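Side-chain contacts in Non-reducing end alpha-L-arabinofuranosidase BoGH43B (Bacteroides ovatus, PDB 5JOZ), which removes terminal non-reducing alpha-L-arabinofuranosyl residues from xyloglucan side branches, converting 'S' units to 'X' units during breakdown of the polysaccharide: residues 321-326 with 499-504; 363-368 with 445-450; 275-278 with 282-285. One frame throughout, in Å; residues are numbered along the deposited sequence.

Contact 1: 321-326 with 499-504. With CA (calcium ion), chain C.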
loop_
_atom_site.group_PDB
_atom_site.type_symbol
_atom_site.label_atom_id
_atom_site.label_comp_id
_atom_site.label_asym_id
_atom_site.label_seq_id
_atom_site.Cartn_x
_atom_site.Cartn_y
_atom_site.Cartn_z
ATOM N N LEU A 321 10.619 -1.223 -9.594
ATOM C CA LEU A 321 10.190 -0.599 -8.341
ATOM C C LEU A 321 8.900 -1.175 -7.767
ATOM O O LEU A 321 8.722 -1.148 -6.559
ATOM C CB LEU A 321 10.057 0.925 -8.535
ATOM C CG LEU A 321 11.366 1.702 -8.774
ATOM C CD1 LEU A 321 11.085 3.144 -9.157
ATOM C CD2 LEU A 321 12.264 1.656 -7.543
ATOM N N ASP A 322 8.023 -1.706 -8.634
ATOM C CA ASP A 322 6.756 -2.337 -8.235
ATOM C C ASP A 322 6.981 -3.644 -7.449
ATOM O O ASP A 322 6.106 -4.054 -6.667
ATOM C CB ASP A 322 5.859 -2.652 -9.464
ATOM C CG ASP A 322 5.369 -1.396 -10.211
ATOM O OD1 ASP A 322 4.597 -0.600 -9.646
ATOM O OD2 ASP A 322 5.729 -1.221 -11.392
ATOM N N TRP A 323 8.124 -4.309 -7.665
ATOM C CA TRP A 323 8.417 -5.583 -6.979
ATOM C C TRP A 323 8.614 -5.372 -5.489
ATOM O O TRP A 323 9.235 -4.396 -5.057
ATOM C CB TRP A 323 9.602 -6.315 -7.612
ATOM C CG TRP A 323 9.254 -6.807 -8.987
ATOM C CD1 TRP A 323 9.784 -6.399 -10.172
ATOM C CD2 TRP A 323 8.245 -7.764 -9.305
ATOM N NE1 TRP A 323 9.180 -7.061 -11.214
ATOM C CE2 TRP A 323 8.228 -7.905 -10.707
ATOM C CE3 TRP A 323 7.356 -8.527 -8.536
ATOM C CZ2 TRP A 323 7.352 -8.774 -11.358
ATOM C CZ3 TRP A 323 6.489 -9.388 -9.178
ATOM C CH2 TRP A 323 6.492 -9.510 -10.576
ATOM N N THR A 324 8.061 -6.303 -4.717
ATOM C CA THR A 324 7.866 -6.123 -3.288
ATOM C C THR A 324 8.146 -7.418 -2.512
ATOM O O THR A 324 7.762 -8.508 -2.945
ATOM C CB THR A 324 6.410 -5.669 -3.015
ATOM O OG1 THR A 324 6.051 -4.630 -3.933
ATOM C CG2 THR A 324 6.273 -5.135 -1.621
ATOM N N PHE A 325 8.776 -7.261 -1.348
ATOM C CA PHE A 325 9.178 -8.363 -0.465
ATOM C C PHE A 325 8.369 -8.356 0.826
ATOM O O PHE A 325 7.765 -7.343 1.176
ATOM C CB PHE A 325 10.658 -8.215 -0.111
ATOM C CG PHE A 325 11.549 -8.170 -1.297
ATOM C CD1 PHE A 325 11.764 -6.965 -1.979
ATOM C CD2 PHE A 325 12.172 -9.319 -1.755
ATOM C CE1 PHE A 325 12.579 -6.911 -3.107
ATOM C CE2 PHE A 325 12.997 -9.272 -2.877
ATOM C CZ PHE A 325 13.193 -8.070 -3.553
ATOM N N ILE A 326 8.379 -9.487 1.526
ATOM C CA ILE A 326 7.788 -9.611 2.862
ATOM C C ILE A 326 8.879 -9.414 3.940
ATOM O O ILE A 326 9.838 -10.189 4.005
ATOM C CB ILE A 326 7.117 -10.978 3.045
ATOM C CG1 ILE A 326 6.007 -11.174 1.987
ATOM C CG2 ILE A 326 6.555 -11.080 4.456
ATOM C CD1 ILE A 326 5.355 -12.545 1.968
ATOM N N ASP A 499 12.035 -16.529 -16.150
ATOM C CA ASP A 499 12.508 -15.859 -17.355
ATOM C C ASP A 499 11.749 -14.543 -17.563
ATOM O O ASP A 499 12.340 -13.524 -17.920
ATOM C CB ASP A 499 12.315 -16.779 -18.568
ATOM C CG ASP A 499 13.090 -16.326 -19.791
ATOM O OD1 ASP A 499 13.835 -15.322 -19.724
ATOM O OD2 ASP A 499 12.950 -16.992 -20.836
ATOM N N TRP A 500 10.443 -14.566 -17.350
ATOM C CA TRP A 500 9.654 -13.348 -17.424
ATOM C C TRP A 500 8.398 -13.442 -16.579
ATOM O O TRP A 500 8.079 -14.510 -16.063
ATOM C CB TRP A 500 9.322 -12.999 -18.879
ATOM C CG TRP A 500 8.791 -14.127 -19.737
ATOM C CD1 TRP A 500 9.488 -14.833 -20.675
ATOM C CD2 TRP A 500 7.457 -14.641 -19.758
ATOM N NE1 TRP A 500 8.677 -15.760 -21.269
ATOM C CE2 TRP A 500 7.420 -15.659 -20.737
ATOM C CE3 TRP A 500 6.282 -14.329 -19.062
ATOM C CZ2 TRP A 500 6.253 -16.381 -21.027
ATOM C CZ3 TRP A 500 5.122 -15.055 -19.341
ATOM C CH2 TRP A 500 5.122 -16.078 -20.308
ATOM N N PHE A 501 7.725 -12.302 -16.429
ATOM C CA PHE A 501 6.498 -12.162 -15.646
ATOM C C PHE A 501 5.627 -11.107 -16.329
ATOM O O PHE A 501 6.037 -9.945 -16.423
ATOM C CB PHE A 501 6.829 -11.726 -14.213
ATOM C CG PHE A 501 5.665 -11.800 -13.258
ATOM C CD1 PHE A 501 4.646 -10.842 -13.282
ATOM C CD2 PHE A 501 5.599 -12.813 -12.302
ATOM C CE1 PHE A 501 3.585 -10.910 -12.394
ATOM C CE2 PHE A 501 4.538 -12.885 -11.411
ATOM C CZ PHE A 501 3.529 -11.938 -11.455
ATOM N N ASP A 502 4.459 -11.538 -16.820
ATOM C CA ASP A 502 3.453 -10.682 -17.439
ATOM C C ASP A 502 2.426 -10.267 -16.411
ATOM O O ASP A 502 1.960 -11.083 -15.631
ATOM C CB ASP A 502 2.695 -11.420 -18.547
ATOM C CG ASP A 502 3.513 -11.613 -19.812
ATOM O OD1 ASP A 502 4.686 -11.166 -19.908
ATOM O OD2 ASP A 502 2.955 -12.233 -20.735
ATOM N N PHE A 503 2.046 -9.000 -16.445
ATOM C CA PHE A 503 1.022 -8.474 -15.560
ATOM C C PHE A 503 0.131 -7.543 -16.385
ATOM O O PHE A 503 0.573 -6.465 -16.782
ATOM C CB PHE A 503 1.695 -7.724 -14.406
ATOM C CG PHE A 503 0.794 -7.485 -13.229
ATOM C CD1 PHE A 503 0.437 -8.536 -12.384
ATOM C CD2 PHE A 503 0.296 -6.212 -12.960
ATOM C CE1 PHE A 503 -0.396 -8.328 -11.295
ATOM C CE2 PHE A 503 -0.537 -5.999 -11.872
ATOM C CZ PHE A 503 -0.882 -7.061 -11.038
ATOM N N ARG A 504 -1.101 -7.966 -16.669
ATOM C CA ARG A 504 -2.004 -7.188 -17.517
ATOM C C ARG A 504 -3.285 -6.833 -16.782
ATOM O O ARG A 504 -4.078 -7.712 -16.473
ATOM C CB ARG A 504 -2.320 -7.966 -18.790
ATOM C CG ARG A 504 -2.878 -7.091 -19.899
ATOM C CD ARG A 504 -3.271 -7.939 -21.091
ATOM N NE ARG A 504 -2.173 -8.813 -21.511
ATOM C CZ ARG A 504 -1.257 -8.531 -22.443
ATOM N NH1 ARG A 504 -1.277 -7.376 -23.116
ATOM N NH2 ARG A 504 -0.308 -9.436 -22.714
HETATM CA CA CA C . 14.034 -12.931 -19.469
HETATM O O HOH W 1 12.307 -12.644 -21.110
HETATM O O HOH W 2 15.655 -12.033 -21.031
#

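Contact 2: 363-368 with 445-450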
loop_
_atom_site.group_PDB
_atom_site.type_symbol
_atom_site.label_atom_id
_atom_site.label_comp_id
_atom_site.label_asym_id
_atom_site.label_seq_id
_atom_site.Cartn_x
_atom_site.Cartn_y
_atom_site.Cartn_z
ATOM N N ARG A 363 3.716 -8.182 -6.372
ATOM C CA ARG A 363 3.196 -6.862 -6.581
ATOM C C ARG A 363 1.710 -6.792 -6.316
ATOM O O ARG A 363 0.995 -7.793 -6.420
ATOM C CB ARG A 363 3.551 -6.373 -7.981
ATOM C CG ARG A 363 2.729 -6.949 -9.115
ATOM C CD ARG A 363 2.841 -6.063 -10.339
ATOM N NE ARG A 363 3.997 -6.387 -11.154
ATOM C CZ ARG A 363 4.344 -5.731 -12.253
ATOM N NH1 ARG A 363 3.641 -4.688 -12.680
ATOM N NH2 ARG A 363 5.415 -6.120 -12.927
ATOM N N ARG A 364 1.272 -5.578 -5.997
ATOM C CA ARG A 364 -0.114 -5.276 -5.693
ATOM C C ARG A 364 -1.047 -5.673 -6.840
ATOM O O ARG A 364 -0.769 -5.364 -8.000
ATOM C CB ARG A 364 -0.270 -3.774 -5.456
ATOM C CG ARG A 364 0.411 -3.232 -4.208
ATOM C CD ARG A 364 0.715 -1.755 -4.369
ATOM N NE ARG A 364 1.367 -1.175 -3.189
ATOM C CZ ARG A 364 2.641 -1.359 -2.823
ATOM N NH1 ARG A 364 3.471 -2.136 -3.529
ATOM N NH2 ARG A 364 3.099 -0.752 -1.719
ATOM N N GLN A 365 -2.137 -6.369 -6.524
ATOM C CA GLN A 365 -3.201 -6.568 -7.511
ATOM C C GLN A 365 -3.937 -5.237 -7.730
ATOM O O GLN A 365 -4.774 -4.828 -6.931
ATOM C CB GLN A 365 -4.167 -7.666 -7.097
ATOM C CG GLN A 365 -5.059 -8.098 -8.255
ATOM C CD GLN A 365 -6.141 -9.057 -7.839
ATOM O OE1 GLN A 365 -5.984 -9.789 -6.868
ATOM N NE2 GLN A 365 -7.252 -9.068 -8.581
ATOM N N ALA A 366 -3.593 -4.578 -8.824
ATOM C CA ALA A 366 -4.048 -3.235 -9.144
ATOM C C ALA A 366 -5.333 -3.196 -9.982
ATOM O O ALA A 366 -5.768 -2.106 -10.382
ATOM C CB ALA A 366 -2.929 -2.503 -9.884
ATOM N N ALA A 367 -5.920 -4.359 -10.272
ATOM C CA ALA A 367 -7.187 -4.420 -11.002
ATOM C C ALA A 367 -8.008 -5.652 -10.626
ATOM O O ALA A 367 -7.467 -6.701 -10.272
ATOM C CB ALA A 367 -6.926 -4.391 -12.500
ATOM N N PHE A 368 -9.323 -5.507 -10.675
ATOM C CA PHE A 368 -10.205 -6.642 -10.492
ATOM C C PHE A 368 -9.943 -7.683 -11.564
ATOM O O PHE A 368 -9.732 -8.847 -11.248
ATOM C CB PHE A 368 -11.658 -6.203 -10.529
ATOM C CG PHE A 368 -12.057 -5.406 -9.332
ATOM C CD1 PHE A 368 -12.179 -6.019 -8.088
ATOM C CD2 PHE A 368 -12.269 -4.034 -9.433
ATOM C CE1 PHE A 368 -12.545 -5.275 -6.968
ATOM C CE2 PHE A 368 -12.629 -3.293 -8.323
ATOM C CZ PHE A 368 -12.772 -3.913 -7.091
ATOM N N THR A 445 -14.860 -11.784 -8.772
ATOM C CA THR A 445 -15.241 -12.879 -7.879
ATOM C C THR A 445 -14.247 -14.051 -7.846
ATOM O O THR A 445 -14.126 -14.716 -6.818
ATOM C CB THR A 445 -16.621 -13.450 -8.289
ATOM O OG1 THR A 445 -16.563 -13.899 -9.648
ATOM C CG2 THR A 445 -17.718 -12.380 -8.166
ATOM N N THR A 446 -13.573 -14.336 -8.958
ATOM C CA THR A 446 -12.844 -15.611 -9.101
ATOM C C THR A 446 -11.431 -15.458 -9.647
ATOM O O THR A 446 -11.184 -14.681 -10.579
ATOM C CB THR A 446 -13.610 -16.610 -10.004
ATOM O OG1 THR A 446 -13.789 -16.040 -11.304
ATOM C CG2 THR A 446 -14.985 -16.935 -9.413
ATOM N N TYR A 447 -10.515 -16.205 -9.034
ATOM C CA TYR A 447 -9.197 -16.441 -9.586
ATOM C C TYR A 447 -9.261 -17.787 -10.250
ATOM O O TYR A 447 -9.813 -18.723 -9.660
ATOM C CB TYR A 447 -8.159 -16.528 -8.478
ATOM C CG TYR A 447 -7.921 -15.254 -7.730
ATOM C CD1 TYR A 447 -7.213 -14.210 -8.317
ATOM C CD2 TYR A 447 -8.352 -15.103 -6.418
ATOM C CE1 TYR A 447 -6.954 -13.042 -7.623
ATOM C CE2 TYR A 447 -8.095 -13.934 -5.714
ATOM C CZ TYR A 447 -7.404 -12.907 -6.329
ATOM O OH TYR A 447 -7.161 -11.739 -5.648
ATOM N N THR A 448 -8.709 -17.881 -11.459
ATOM C CA THR A 448 -8.566 -19.150 -12.168
ATOM C C THR A 448 -7.077 -19.399 -12.415
ATOM O O THR A 448 -6.354 -18.486 -12.806
ATOM C CB THR A 448 -9.361 -19.147 -13.485
ATOM O OG1 THR A 448 -10.723 -18.829 -13.194
ATOM C CG2 THR A 448 -9.313 -20.524 -14.174
ATOM N N PHE A 449 -6.645 -20.636 -12.161
ATOM C CA PHE A 449 -5.235 -21.040 -12.171
ATOM C C PHE A 449 -4.966 -22.028 -13.318
ATOM O O PHE A 449 -5.649 -23.055 -13.417
ATOM C CB PHE A 449 -4.891 -21.701 -10.836
ATOM C CG PHE A 449 -5.125 -20.819 -9.652
ATOM C CD1 PHE A 449 -6.361 -20.803 -9.004
ATOM C CD2 PHE A 449 -4.108 -19.981 -9.181
ATOM C CE1 PHE A 449 -6.575 -19.970 -7.912
ATOM C CE2 PHE A 449 -4.317 -19.151 -8.084
ATOM C CZ PHE A 449 -5.550 -19.142 -7.448
ATOM N N GLU A 450 -3.970 -21.719 -14.157
ATOM C CA GLU A 450 -3.693 -22.439 -15.408
ATOM C C GLU A 450 -2.196 -22.735 -15.568
ATOM O O GLU A 450 -1.358 -21.987 -15.063
ATOM C CB GLU A 450 -4.181 -21.631 -16.625
ATOM C CG GLU A 450 -5.649 -21.166 -16.565
ATOM C CD GLU A 450 -5.870 -19.723 -16.060
ATOM O OE1 GLU A 450 -4.962 -19.118 -15.435
ATOM O OE2 GLU A 450 -6.983 -19.183 -16.291
#

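Contact 3: 275-278 with 282-285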
loop_
_atom_site.group_PDB
_atom_site.type_symbol
_atom_site.label_atom_id
_atom_site.label_comp_id
_atom_site.label_asym_id
_atom_site.label_seq_id
_atom_site.Cartn_x
_atom_site.Cartn_y
_atom_site.Cartn_z
ATOM N N VAL A 275 -12.165 20.095 -3.417
ATOM C CA VAL A 275 -12.604 20.649 -2.143
ATOM C C VAL A 275 -13.018 22.095 -2.381
ATOM O O VAL A 275 -12.272 22.869 -2.965
ATOM C CB VAL A 275 -11.456 20.598 -1.107
ATOM C CG1 VAL A 275 -11.847 21.288 0.199
ATOM C CG2 VAL A 275 -11.055 19.156 -0.855
ATOM N N THR A 276 -14.204 22.453 -1.915
ATOM C CA THR A 276 -14.737 23.807 -2.065
ATOM C C THR A 276 -14.899 24.456 -0.700
ATOM O O THR A 276 -15.407 23.832 0.203
ATOM C CB THR A 276 -16.099 23.734 -2.741
ATOM O OG1 THR A 276 -15.979 22.897 -3.896
ATOM C CG2 THR A 276 -16.592 25.133 -3.142
ATOM N N TRP A 277 -14.460 25.701 -0.566
ATOM C CA TRP A 277 -14.617 26.467 0.674
ATOM C C TRP A 277 -15.858 27.329 0.600
ATOM O O TRP A 277 -16.053 28.034 -0.384
ATOM C CB TRP A 277 -13.398 27.354 0.899
ATOM C CG TRP A 277 -12.169 26.547 1.088
ATOM C CD1 TRP A 277 -11.373 26.044 0.120
ATOM C CD2 TRP A 277 -11.613 26.112 2.332
ATOM N NE1 TRP A 277 -10.339 25.346 0.678
ATOM C CE2 TRP A 277 -10.463 25.361 2.032
ATOM C CE3 TRP A 277 -11.970 26.295 3.669
ATOM C CZ2 TRP A 277 -9.657 24.794 3.016
ATOM C CZ3 TRP A 277 -11.173 25.727 4.653
ATOM C CH2 TRP A 277 -10.029 24.979 4.321
ATOM N N ASP A 278 -16.706 27.256 1.626
ATOM C CA ASP A 278 -17.910 28.090 1.689
ATOM C C ASP A 278 -17.559 29.496 2.199
ATOM O O ASP A 278 -16.407 29.777 2.559
ATOM C CB ASP A 278 -19.028 27.418 2.507
ATOM C CG ASP A 278 -18.795 27.442 4.018
ATOM O OD1 ASP A 278 -17.800 28.004 4.515
ATOM O OD2 ASP A 278 -19.644 26.872 4.731
ATOM N N TRP A 282 -15.172 27.264 5.474
ATOM C CA TRP A 282 -15.262 25.840 5.801
ATOM C C TRP A 282 -15.250 24.990 4.529
ATOM O O TRP A 282 -16.000 25.268 3.588
ATOM C CB TRP A 282 -16.526 25.546 6.613
ATOM C CG TRP A 282 -16.539 26.151 7.987
ATOM C CD1 TRP A 282 -17.307 27.196 8.407
ATOM C CD2 TRP A 282 -15.759 25.750 9.122
ATOM N NE1 TRP A 282 -17.047 27.482 9.718
ATOM C CE2 TRP A 282 -16.110 26.604 10.191
ATOM C CE3 TRP A 282 -14.786 24.762 9.339
ATOM C CZ2 TRP A 282 -15.534 26.493 11.467
ATOM C CZ3 TRP A 282 -14.213 24.646 10.602
ATOM C CH2 TRP A 282 -14.596 25.507 11.655
ATOM N N PRO A 283 -14.403 23.943 4.489
ATOM C CA PRO A 283 -14.253 23.152 3.272
ATOM C C PRO A 283 -15.235 21.976 3.177
ATOM O O PRO A 283 -15.626 21.406 4.195
ATOM C CB PRO A 283 -12.831 22.628 3.403
ATOM C CG PRO A 283 -12.698 22.380 4.869
ATOM C CD PRO A 283 -13.571 23.390 5.569
ATOM N N LYS A 284 -15.629 21.626 1.958
ATOM C CA LYS A 284 -16.405 20.413 1.730
ATOM C C LYS A 284 -16.232 19.908 0.298
ATOM O O LYS A 284 -16.088 20.698 -0.634
ATOM C CB LYS A 284 -17.888 20.661 2.025
ATOM C CG LYS A 284 -18.726 19.391 2.171
ATOM C CD LYS A 284 -20.208 19.704 2.349
ATOM C CE LYS A 284 -21.027 18.474 2.748
ATOM N NZ LYS A 284 -20.921 18.077 4.181
ATOM N N VAL A 285 -16.254 18.590 0.128
ATOM C CA VAL A 285 -16.283 17.990 -1.207
ATOM C C VAL A 285 -17.727 17.983 -1.682
ATOM O O VAL A 285 -18.551 17.304 -1.090
ATOM C CB VAL A 285 -15.712 16.553 -1.179
ATOM C CG1 VAL A 285 -15.940 15.839 -2.511
ATOM C CG2 VAL A 285 -14.233 16.591 -0.808
HETATM O O HOH W 3 -16.099 20.193 -3.980
#

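Contact 1: 321-326 with 499-504
W323 donates its indole NE1 to the carboxylate of D312 (atom OD2) while the far corner of the same indole presses on F501, so the rim of the indole is used twice, NE1 for a hydrogen bond and CH2 for the phenyl face. No hydrogen bond crosses between the two segments themselves. The setting is the interior of the concanavalin A-like beta-sandwich. F501 belongs to strand 496-505 of one sheet, and W323 also touches I361 and M483 on strands of the facing sheet. D312 ties the pair together from outside the two segments, because its backbone is hydrogen-bonded to F501.

The ring pair is T-shaped, and the evidence is direct: the W323 six-membered ring and the F501 ring have centroids 4.9 Å apart and planes at 88°. The indole supplies the edge and the phenyl supplies the face. F501 directs its CB toward the tryptophan segment, and with CG anti to the backbone N (chi1 -169°) the ring stands out from the strand. F503 lies at the edge of the F501 ring, and R363 makes a cation-pi contact with W323. The turn carrying W323 is braced by T324 OG1, which donates to D322 O at 2.8 Å from well above that carbonyl's plane.

Two residues before F501, D499 binds the calcium ion through both its backbone O and its OD1, each 2.4 Å from the metal. Two waters and the carbonyl oxygens of D313 and G341 complete the site, while D499 OD2 forms a salt bridge with K375. The aromatic pair itself centres on one carbon: W323 CH2 lies over the middle of the phenyl ring, 3.5 Å from F501 CD1 and 4.0 Å from F501 CE2, with the other four ring carbons at distances in between.

Contact 2: 363-368 with 445-450
Q365 and Y447 reach for each other from opposite directions, and the amide and phenol planes are turned 65° apart, so the meeting is a hydrogen bond from the phenol hydroxyl to the amide oxygen, not a stack. Y447 OH donates to Q365 OE1 at 2.6 Å. The donor lies in the carbonyl plane on a lone pair, with a C=O...donor angle of 140°. Seen from the tyrosine, OE1 sits at the edge of the ring near its plane; it is 3.5 Å from Y447 CE1, and Q365 meets neither face of the ring.

Q365 spans the gap because CG is anti to the backbone N (chi1 -166°) and the chain stays extended beyond it. A second bond holds the other half of the amide: Q365 NE2 donates to A367 O at 2.9 Å, and that oxygen lies close to the amide plane. With both ends engaged, the amide's rotation is fixed.

In the fold, Q365 follows strand 359-364 of one sheet of the beta-sandwich, on the connection toward strand 370-377 of the other. Y447 projects from strand 446-453, in the same sheet as 370-377. The phenol also packs on Y399 of the opposing sheet and on H265, which falls within the family 43 glycosidase range, and A366 O accepts a bond from T11 OG1. This places the contact where the sandwich adjoins the glycosidase part of the chain.

Both touching residues are buried and uncharged. Their chemistry implies a directional tether: the phenol proton is spent on OE1, and the bond from NE2 to A367 O would be expected to polarise the amide and make OE1 a somewhat better acceptor.

Contact 3: 275-278 with 282-285
P283 lies flat against W277 on one side of a tight antiparallel beta hairpin, and this is its closely packed half. The proline CB stands 3.5 Å from the centroid of the W277 six-membered ring and only 3° off the ring normal, a CH-pi contact over the face. On the same side, V275 CG1 lies alongside, 3.6 Å from P283 CB. W277 and P283 form a non-hydrogen-bonded pair in which W277 CA and P283 CA are 4.2 Å apart, so the ring and the proline are brought together directly.

The other face carries T276 and K284, and it is looser. Their backbones form the hydrogen-bonded pair: T276 N donates to K284 O at 2.9 Å and K284 N to T276 O at 2.8 Å. T276 is exposed, and its OG1 contacts a water at 2.7 Å. K284 turns its NZ elsewhere, to the carbonyls of P221 and V219.

At the turn, D278 N donates to W282 O, and W282 N returns a bond to D278 OD1 at 2.9 Å, arriving from above the carboxylate plane. The torsion that sets CG between the backbone N and carbonyl carbon (chi1 75°) swings OD1 back to this amide.

Strand 283-284 is the outer strand of a four-stranded blade in the five-bladed propeller of family 43. W277 meets W249 and Y188 edge-to-face, while P283 packs on I204 of strand 201-207 in the neighbouring blade.

In the fold
Contacts 1 and 2 are buried and share the C-terminal beta-sandwich, contact 2 being nested within the chain loop that contact 1 closes. They also touch: R363 and R364 lie against W323, T324 and F503. Contact 3 belongs to the propeller, its centre about 40 Å from that of contact 1 and on the opposite side of the chain's centre. The chemistry follows place. Within the sandwich, distant segments meet through single side-chain pairs, aromatic in contact 1 and neutral polar in contact 2. The partly buried hairpin of contact 3 instead combines backbone hydrogen bonds with a proline-tryptophan CH-pi contact, and T276 is exposed on one face.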